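Local atomic coordinates of protein translation elongation factor 1A (Methanosarcina mazei, PDB entry 3WND), a protein that binds GDP and, in its GTP-bound form, cysteinyl-tRNA(Cys), and probably acts as a SelB/EF-Tu-like elongation factor in translation. Residues 22-32 / 81-92; 34-42 / 64-72. All blocks are in the same frame, centred on the assembly; numbering follows the deposited sequence. Where two conformers were deposited one is given.

Interaction 1: 22-32 / 81-92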
loop_
_atom_site.group_PDB
_atom_site.type_symbol
_atom_site.label_atom_id
_atom_site.label_comp_id
_atom_site.label_asym_id
_atom_site.label_seq_id
_atom_site.Cartn_x
_atom_site.Cartn_y
_atom_site.Cartn_z
ATOM N N ALA A 22 -2.615 -10.137 -8.759
ATOM C CA ALA A 22 -1.724 -8.970 -8.560
ATOM C C ALA A 22 -2.532 -7.854 -7.944
ATOM O O ALA A 22 -3.661 -7.570 -8.397
ATOM C CB ALA A 22 -1.126 -8.500 -9.863
ATOM N N ASN A 23 -1.982 -7.239 -6.882
ATOM C CA ASN A 23 -2.663 -6.085 -6.277
ATOM C C ASN A 23 -1.789 -4.894 -6.582
ATOM O O ASN A 23 -0.580 -4.853 -6.238
ATOM C CB ASN A 23 -2.786 -6.302 -4.783
ATOM C CG ASN A 23 -3.647 -7.490 -4.468
ATOM O OD1 ASN A 23 -4.731 -7.663 -5.070
ATOM N ND2 ASN A 23 -3.138 -8.386 -3.627
ATOM N N VAL A 24 -2.394 -3.941 -7.300
ATOM C CA VAL A 24 -1.640 -2.816 -7.916
ATOM C C VAL A 24 -2.191 -1.496 -7.390
ATOM O O VAL A 24 -3.408 -1.291 -7.302
ATOM C CB VAL A 24 -1.776 -2.927 -9.486
ATOM C CG1 VAL A 24 -1.006 -1.769 -10.143
ATOM C CG2 VAL A 24 -1.302 -4.296 -10.008
ATOM N N ALA A 25 -1.315 -0.642 -6.914
ATOM C CA ALA A 25 -1.669 0.726 -6.518
ATOM C C ALA A 25 -1.429 1.680 -7.632
ATOM O O ALA A 25 -0.367 1.694 -8.237
ATOM C CB ALA A 25 -0.783 1.140 -5.365
ATOM N N ILE A 26 -2.449 2.449 -7.967
ATOM C CA ILE A 26 -2.277 3.503 -9.030
ATOM C C ILE A 26 -2.265 4.824 -8.276
ATOM O O ILE A 26 -3.250 5.194 -7.580
ATOM C CB ILE A 26 -3.424 3.519 -10.120
ATOM C CG1 ILE A 26 -3.717 2.121 -10.734
ATOM C CG2 ILE A 26 -3.115 4.610 -11.158
ATOM C CD1 ILE A 26 -2.587 1.410 -11.423
ATOM N N ILE A 27 -1.121 5.514 -8.376
ATOM C CA ILE A 27 -0.896 6.680 -7.577
ATOM C C ILE A 27 -0.318 7.819 -8.413
ATOM O O ILE A 27 0.210 7.625 -9.557
ATOM C CB ILE A 27 0.068 6.363 -6.375
ATOM C CG1 ILE A 27 1.486 6.023 -6.883
ATOM C CG2 ILE A 27 -0.527 5.234 -5.442
ATOM C CD1 ILE A 27 2.549 6.064 -5.746
ATOM N N GLY A 28 -0.315 8.980 -7.826
ATOM C CA GLY A 28 0.418 10.128 -8.334
ATOM C C GLY A 28 -0.265 11.439 -8.101
ATOM O O GLY A 28 -1.296 11.506 -7.372
ATOM N N THR A 29 0.338 12.488 -8.637
ATOM C CA THR A 29 -0.086 13.890 -8.427
ATOM C C THR A 29 -1.432 14.250 -9.003
ATOM O O THR A 29 -2.127 13.410 -9.650
ATOM C CB THR A 29 1.053 14.857 -8.951
ATOM O OG1 THR A 29 0.830 16.182 -8.416
ATOM C CG2 THR A 29 1.169 14.867 -10.474
ATOM N N GLU A 30 -1.889 15.473 -8.671
ATOM C CA GLU A 30 -3.141 15.973 -9.303
ATOM C C GLU A 30 -3.082 15.986 -10.808
ATOM O O GLU A 30 -2.025 16.270 -11.387
ATOM C CB GLU A 30 -3.437 17.413 -8.857
ATOM C CG GLU A 30 -3.768 17.478 -7.389
ATOM C CD GLU A 30 -2.627 18.037 -6.500
ATOM O OE1 GLU A 30 -1.380 17.702 -6.681
ATOM O OE2 GLU A 30 -3.008 18.812 -5.560
ATOM N N LYS A 31 -4.235 15.749 -11.447
ATOM C CA LYS A 31 -4.324 15.857 -12.897
ATOM C C LYS A 31 -3.249 14.994 -13.646
ATOM O O LYS A 31 -2.632 15.429 -14.602
ATOM C CB LYS A 31 -4.249 17.332 -13.366
ATOM C CG LYS A 31 -5.444 18.233 -12.972
ATOM C CD LYS A 31 -5.014 19.690 -12.726
ATOM C CE LYS A 31 -4.653 20.464 -14.015
ATOM N NZ LYS A 31 -3.598 21.484 -13.821
ATOM N N SER A 32 -3.008 13.782 -13.133
ATOM C CA SER A 32 -2.075 12.871 -13.750
ATOM C C SER A 32 -2.718 11.719 -14.487
ATOM O O SER A 32 -2.017 10.847 -14.941
ATOM C CB SER A 32 -1.089 12.341 -12.685
ATOM O OG SER A 32 -1.875 11.564 -11.780
ATOM N N LEU A 81 -0.772 1.733 -0.938
ATOM C CA LEU A 81 0.542 1.098 -1.021
ATOM C C LEU A 81 0.687 -0.151 -0.154
ATOM O O LEU A 81 1.279 -1.113 -0.589
ATOM C CB LEU A 81 1.701 2.059 -0.762
ATOM C CG LEU A 81 1.859 3.132 -1.893
ATOM C CD1 LEU A 81 2.897 4.175 -1.601
ATOM C CD2 LEU A 81 2.125 2.490 -3.323
ATOM N N ASN A 82 0.255 -0.090 1.100
ATOM C CA ASN A 82 0.454 -1.227 1.983
ATOM C C ASN A 82 -0.513 -2.374 1.775
ATOM O O ASN A 82 -0.366 -3.388 2.460
ATOM C CB ASN A 82 0.401 -0.726 3.487
ATOM C CG ASN A 82 1.807 -0.132 3.976
ATOM O OD1 ASN A 82 2.850 -0.365 3.313
ATOM N ND2 ASN A 82 1.838 0.551 5.170
ATOM N N ILE A 83 -1.465 -2.245 0.834
ATOM C CA ILE A 83 -2.262 -3.429 0.393
ATOM C C ILE A 83 -1.862 -3.941 -0.956
ATOM O O ILE A 83 -2.366 -4.941 -1.401
ATOM C CB ILE A 83 -3.810 -3.127 0.456
ATOM C CG1 ILE A 83 -4.250 -2.224 -0.641
ATOM C CG2 ILE A 83 -4.230 -2.738 1.876
ATOM C CD1 ILE A 83 -5.778 -1.891 -0.494
ATOM N N SER A 84 -0.934 -3.220 -1.601
ATOM C CA SER A 84 -0.536 -3.580 -2.936
ATOM C C SER A 84 0.865 -4.135 -3.005
ATOM O O SER A 84 1.706 -3.912 -2.096
ATOM C CB SER A 84 -0.667 -2.346 -3.847
ATOM O OG SER A 84 -2.013 -1.905 -3.871
ATOM N N ASP A 85 1.180 -4.825 -4.111
ATOM C CA ASP A 85 2.554 -5.287 -4.307
ATOM C C ASP A 85 3.259 -4.589 -5.447
ATOM O O ASP A 85 4.483 -4.725 -5.548
ATOM C CB ASP A 85 2.584 -6.826 -4.558
ATOM C CG ASP A 85 2.260 -7.607 -3.251
ATOM O OD1 ASP A 85 2.813 -7.295 -2.160
ATOM O OD2 ASP A 85 1.469 -8.496 -3.352
ATOM N N ILE A 86 2.489 -3.898 -6.304
ATOM C CA ILE A 86 3.071 -3.223 -7.476
ATOM C C ILE A 86 2.541 -1.797 -7.437
ATOM O O ILE A 86 1.356 -1.628 -7.164
ATOM C CB ILE A 86 2.515 -3.846 -8.786
ATOM C CG1 ILE A 86 2.961 -5.324 -8.899
ATOM C CG2 ILE A 86 3.048 -3.064 -10.003
ATOM C CD1 ILE A 86 2.311 -6.117 -10.054
ATOM N N ALA A 87 3.434 -0.822 -7.718
ATOM C CA ALA A 87 2.998 0.601 -7.732
ATOM C C ALA A 87 3.098 1.098 -9.130
ATOM O O ALA A 87 4.118 0.883 -9.768
ATOM C CB ALA A 87 3.852 1.501 -6.793
ATOM N N VAL A 88 2.041 1.742 -9.608
ATOM C CA VAL A 88 2.135 2.453 -10.905
ATOM C C VAL A 88 2.031 3.945 -10.585
ATOM O O VAL A 88 0.994 4.409 -10.061
ATOM C CB VAL A 88 0.959 2.084 -11.812
ATOM C CG1 VAL A 88 0.991 2.988 -13.088
ATOM C CG2 VAL A 88 1.092 0.588 -12.168
ATOM N N LEU A 89 3.157 4.657 -10.777
ATOM C CA LEU A 89 3.251 6.105 -10.457
ATOM C C LEU A 89 2.942 6.863 -11.722
ATOM O O LEU A 89 3.672 6.689 -12.729
ATOM C CB LEU A 89 4.620 6.444 -9.872
ATOM C CG LEU A 89 4.924 7.915 -9.762
ATOM C CD1 LEU A 89 3.888 8.601 -8.782
ATOM C CD2 LEU A 89 6.377 8.079 -9.285
ATOM N N CYS A 90 1.866 7.604 -11.692
ATOM C CA CYS A 90 1.410 8.321 -12.926
ATOM C C CYS A 90 2.022 9.726 -12.913
ATOM O O CYS A 90 1.860 10.458 -11.991
ATOM C CB CYS A 90 -0.119 8.438 -12.869
ATOM S SG CYS A 90 -0.925 6.865 -13.023
ATOM N N ILE A 91 2.790 10.020 -13.965
ATOM C CA ILE A 91 3.377 11.355 -14.097
ATOM C C ILE A 91 2.902 11.903 -15.457
ATOM O O ILE A 91 3.330 11.376 -16.506
ATOM C CB ILE A 91 4.920 11.283 -14.022
ATOM C CG1 ILE A 91 5.347 10.548 -12.707
ATOM C CG2 ILE A 91 5.489 12.682 -14.133
ATOM C CD1 ILE A 91 6.801 10.331 -12.515
ATOM N N PRO A 92 2.205 13.041 -15.445
ATOM C CA PRO A 92 1.752 13.656 -16.704
ATOM C C PRO A 92 2.876 14.547 -17.331
ATOM O O PRO A 92 3.908 14.759 -16.702
ATOM C CB PRO A 92 0.580 14.513 -16.227
ATOM C CG PRO A 92 1.059 15.030 -14.837
ATOM C CD PRO A 92 1.704 13.785 -14.233
HETATM O O HOH W 1 0.404 -8.828 -6.159
HETATM O O HOH W 2 -0.980 -7.608 -2.021
HETATM O O HOH W 3 2.848 11.888 -9.805
#
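Val24 holds CG1 opposite its own backbone N (chi1 180°), which carries that methyl forward to Val88 CG2 at 3.7 Å and leaves CG2 beside Ile86. In the conformer given, Ile26 CD1 lies alongside Val88 CB, both side chains pointing the same way. Branched residues suit this face of the sheet, where they pack closely and keep the backbone extended. On the other face the small side chain of Ala25 leaves room for Leu81 CD2, 3.8 Å from its CB. The backbones pair as parallel strands: Ala25 N binds Ile86 O, Val88 N binds Ala25 O at 2.8 Å, and the ladder continues to Cys90 N on Ile27 O. At the start Asn23 O is gripped by both Asp85 N and Ile86 N, while two waters link Asp85 OD2 to Asn23 N and ND2; ND2 also binds Gly252 O. Beyond Gly28, whose phi of 145° suits a residue without a side chain, a water takes over from direct pairing, joining Thr29 N to Cys90 O. Ser32 CB rests on Pro92 CD at 3.5 Å, and Ser32 OG, turned between N and carbonyl carbon (chi1 66°), donates to Thr29 O at 2.8 Å across a type II turn. Apolar strands thus pass into a polar loop at the place of the P-loop, with Arg34 where the classical motif has lysine; Ser32 contacts GDP when it is bound, though none is here.

Interaction 2: 34-42 / 64-72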
loop_
_atom_site.group_PDB
_atom_site.type_symbol
_atom_site.label_atom_id
_atom_site.label_comp_id
_atom_site.label_asym_id
_atom_site.label_seq_id
_atom_site.Cartn_x
_atom_site.Cartn_y
_atom_site.Cartn_z
ATOM N N ARG A 34 -4.621 9.421 -13.203
ATOM C CA ARG A 34 -4.648 8.219 -12.294
ATOM C C ARG A 34 -6.016 7.550 -12.314
ATOM O O ARG A 34 -6.103 6.361 -12.549
ATOM C CB ARG A 34 -4.471 8.676 -10.870
ATOM C CG ARG A 34 -3.112 9.153 -10.481
ATOM C CD ARG A 34 -3.176 9.351 -8.971
ATOM N NE ARG A 34 -3.603 10.699 -8.761
ATOM C CZ ARG A 34 -4.066 11.242 -7.646
ATOM N NH1 ARG A 34 -4.259 10.553 -6.500
ATOM N NH2 ARG A 34 -4.354 12.528 -7.664
ATOM N N THR A 35 -7.076 8.295 -11.995
ATOM C CA THR A 35 -8.398 7.663 -11.951
ATOM C C THR A 35 -8.843 7.159 -13.299
ATOM O O THR A 35 -9.333 6.027 -13.374
ATOM C CB THR A 35 -9.441 8.663 -11.376
ATOM O OG1 THR A 35 -9.063 8.969 -10.026
ATOM C CG2 THR A 35 -10.840 8.040 -11.439
ATOM N N SER A 36 -8.515 7.879 -14.410
ATOM C CA SER A 36 -8.930 7.359 -15.684
ATOM C C SER A 36 -8.196 6.110 -16.023
ATOM O O SER A 36 -8.745 5.222 -16.649
ATOM C CB SER A 36 -8.623 8.432 -16.747
ATOM O OG SER A 36 -9.502 9.513 -16.514
ATOM N N LEU A 37 -6.942 6.016 -15.564
ATOM C CA LEU A 37 -6.181 4.775 -15.904
ATOM C C LEU A 37 -6.803 3.581 -15.098
ATOM O O LEU A 37 -7.037 2.491 -15.681
ATOM C CB LEU A 37 -4.693 4.980 -15.557
ATOM C CG LEU A 37 -3.778 3.721 -15.761
ATOM C CD1 LEU A 37 -3.870 3.216 -17.156
ATOM C CD2 LEU A 37 -2.340 4.009 -15.266
ATOM N N ALA A 38 -6.914 3.789 -13.772
ATOM C CA ALA A 38 -7.448 2.746 -12.868
ATOM C C ALA A 38 -8.833 2.294 -13.472
ATOM O O ALA A 38 -9.126 1.094 -13.603
ATOM C CB ALA A 38 -7.634 3.287 -11.422
ATOM N N ALA A 39 -9.693 3.287 -13.790
ATOM C CA ALA A 39 -11.076 3.019 -14.226
ATOM C C ALA A 39 -11.129 2.215 -15.547
ATOM O O ALA A 39 -12.103 1.517 -15.798
ATOM C CB ALA A 39 -11.840 4.351 -14.348
ATOM N N ASN A 40 -10.097 2.346 -16.386
ATOM C CA ASN A 40 -10.023 1.581 -17.632
ATOM C C ASN A 40 -9.269 0.292 -17.511
ATOM O O ASN A 40 -9.164 -0.481 -18.484
ATOM C CB ASN A 40 -9.374 2.457 -18.714
ATOM C CG ASN A 40 -10.379 3.477 -19.314
ATOM O OD1 ASN A 40 -11.323 3.078 -19.987
ATOM N ND2 ASN A 40 -10.202 4.761 -19.063
ATOM N N LEU A 41 -8.812 -0.032 -16.279
ATOM C CA LEU A 41 -8.104 -1.303 -16.062
ATOM C C LEU A 41 -8.982 -2.335 -15.334
ATOM O O LEU A 41 -8.630 -3.531 -15.329
ATOM C CB LEU A 41 -6.827 -1.099 -15.238
ATOM C CG LEU A 41 -5.728 -0.367 -16.007
ATOM C CD1 LEU A 41 -4.558 -0.173 -15.139
ATOM C CD2 LEU A 41 -5.278 -1.095 -17.267
ATOM N N GLY A 42 -10.064 -1.895 -14.722
ATOM C CA GLY A 42 -11.011 -2.873 -14.084
ATOM C C GLY A 42 -12.359 -2.231 -13.752
ATOM O O GLY A 42 -12.639 -1.065 -14.108
ATOM N N PHE A 64 -6.856 -3.112 -8.829
ATOM C CA PHE A 64 -6.150 -1.797 -8.956
ATOM C C PHE A 64 -6.729 -0.844 -7.969
ATOM O O PHE A 64 -7.908 -0.591 -7.950
ATOM C CB PHE A 64 -6.298 -1.236 -10.390
ATOM C CG PHE A 64 -5.831 -2.167 -11.420
ATOM C CD1 PHE A 64 -6.713 -3.061 -12.019
ATOM C CD2 PHE A 64 -4.520 -2.145 -11.803
ATOM C CE1 PHE A 64 -6.231 -3.961 -12.954
ATOM C CE2 PHE A 64 -4.058 -3.004 -12.803
ATOM C CZ PHE A 64 -4.939 -3.922 -13.379
ATOM N N VAL A 65 -5.885 -0.267 -7.137
ATOM C CA VAL A 65 -6.397 0.582 -6.091
ATOM C C VAL A 65 -5.995 1.993 -6.452
ATOM O O VAL A 65 -4.785 2.344 -6.558
ATOM C CB VAL A 65 -5.748 0.171 -4.764
ATOM C CG1 VAL A 65 -6.286 1.074 -3.683
ATOM C CG2 VAL A 65 -6.001 -1.304 -4.550
ATOM N N ASP A 66 -7.023 2.801 -6.688
ATOM C CA ASP A 66 -6.817 4.216 -6.970
ATOM C C ASP A 66 -6.802 4.978 -5.672
ATOM O O ASP A 66 -7.834 4.972 -4.911
ATOM C CB ASP A 66 -7.960 4.703 -7.878
ATOM C CG ASP A 66 -7.946 6.270 -8.145
ATOM O OD1 ASP A 66 -6.973 6.987 -7.852
ATOM O OD2 ASP A 66 -8.967 6.737 -8.716
ATOM N N ALA A 67 -5.623 5.568 -5.349
ATOM C CA ALA A 67 -5.564 6.400 -4.105
ATOM C C ALA A 67 -6.151 7.806 -4.347
ATOM O O ALA A 67 -5.426 8.853 -4.392
ATOM C CB ALA A 67 -4.067 6.517 -3.661
ATOM N N HIS A 68 -7.459 7.850 -4.588
ATOM C CA HIS A 68 -8.052 9.091 -5.107
ATOM C C HIS A 68 -8.113 10.233 -4.164
ATOM O O HIS A 68 -8.371 11.349 -4.621
ATOM C CB HIS A 68 -9.439 8.816 -5.760
ATOM C CG HIS A 68 -10.496 8.425 -4.749
ATOM N ND1 HIS A 68 -10.900 7.105 -4.524
ATOM C CD2 HIS A 68 -11.074 9.168 -3.764
ATOM C CE1 HIS A 68 -11.777 7.077 -3.541
ATOM N NE2 HIS A 68 -11.927 8.328 -3.073
ATOM N N SER A 69 -7.904 9.975 -2.854
ATOM C CA SER A 69 -7.898 11.017 -1.838
ATOM C C SER A 69 -6.515 11.562 -1.530
ATOM O O SER A 69 -6.373 12.378 -0.696
ATOM C CB SER A 69 -8.674 10.652 -0.515
ATOM O OG SER A 69 -9.919 10.157 -0.854
ATOM N N TYR A 70 -5.519 11.114 -2.276
ATOM C CA TYR A 70 -4.176 11.733 -2.250
ATOM C C TYR A 70 -4.167 12.664 -3.472
ATOM O O TYR A 70 -4.598 12.242 -4.565
ATOM C CB TYR A 70 -3.129 10.594 -2.348
ATOM C CG TYR A 70 -1.751 11.161 -2.470
ATOM C CD1 TYR A 70 -1.034 11.578 -1.305
ATOM C CD2 TYR A 70 -1.244 11.477 -3.741
ATOM C CE1 TYR A 70 0.184 12.212 -1.428
ATOM C CE2 TYR A 70 -0.002 12.155 -3.866
ATOM C CZ TYR A 70 0.710 12.469 -2.729
ATOM O OH TYR A 70 1.893 13.121 -2.809
ATOM N N PRO A 71 -3.593 13.887 -3.344
ATOM C CA PRO A 71 -2.715 14.311 -2.267
ATOM C C PRO A 71 -3.370 14.951 -1.040
ATOM O O PRO A 71 -2.673 15.358 -0.116
ATOM C CB PRO A 71 -1.796 15.299 -2.978
ATOM C CG PRO A 71 -2.607 15.915 -3.985
ATOM C CD PRO A 71 -3.428 14.784 -4.515
ATOM N N LYS A 72 -4.699 15.053 -1.017
ATOM C CA LYS A 72 -5.343 15.659 0.180
ATOM C C LYS A 72 -4.939 14.947 1.462
ATOM O O LYS A 72 -4.567 15.616 2.438
ATOM C CB LYS A 72 -6.863 15.620 0.036
ATOM C CG LYS A 72 -7.643 16.138 1.259
ATOM C CD LYS A 72 -9.152 15.862 1.077
ATOM C CE LYS A 72 -9.647 14.533 1.701
ATOM N NZ LYS A 72 -10.560 13.689 0.859
#
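Leu41 lays its CB over the middle of the Phe64 ring, a CH-pi contact 3.7 Å from the ring centroid and only 13° off the normal. Its CD1 reaches over the same ring to CE2, also at 3.7 Å, so a branched aliphatic chain fits the flat aromatic surface. Ala38, with nothing beyond CB, lets the helix come close and meets Asp66 CB. Asp66 turns its carboxylate opposite the backbone N (chi1 174°), where OD2 accepts from Thr35 OG1 at 2.6 Å on its syn side, near the carboxylate plane. A threonine is well matched here, its OG1 donating while CG2 also lies beside the acid. In the conformer described, Arg34 bends at chi3 (-90°) and presents its guanidinium edge to Tyr70 O, 2.6 Å from NH1, with NH2 adding a weak bond. This carbonyl belongs to the cis peptide bond between Tyr70 and Pro71, whose CB sits over the Tyr70 ring. Arg34 and Thr35 contact GDP when it is bound, the nucleotide being absent here, and Asp66 occupies a position consistent with the switch II aspartate of GTPases. Around the contact, Tyr53 of strand 51-55 covers Ala38 and Asp66, helix 167-187 packs Ile174 on Phe64 and Lys171 on Leu41, and helix 74-83 sets Leu77 against Tyr70, whose hydroxyl bonds Glu102.

Interactions 1 and 2 belong to one GTPase-like domain, their centres about 7 Å apart, and share its mixed sheet. Strand 21-28 lies between strands 86-91 and 61-66, so interaction 1 covers one of its edges, while the other probably bonds to the strand of interaction 2 through Val24 O to Val65 N and Val65 O to Ile26 N. Along the chain the order is 22-32, 34-42, 64-72, 81-92, which nests interaction 2 inside the loop closed by interaction 1. The nucleotide-binding loop runs from the end of strand 21-28 into helix 34-39, so the contacts share the work on the GDP site: interaction 1 places Ser32, interaction 2 Arg34 and Thr35.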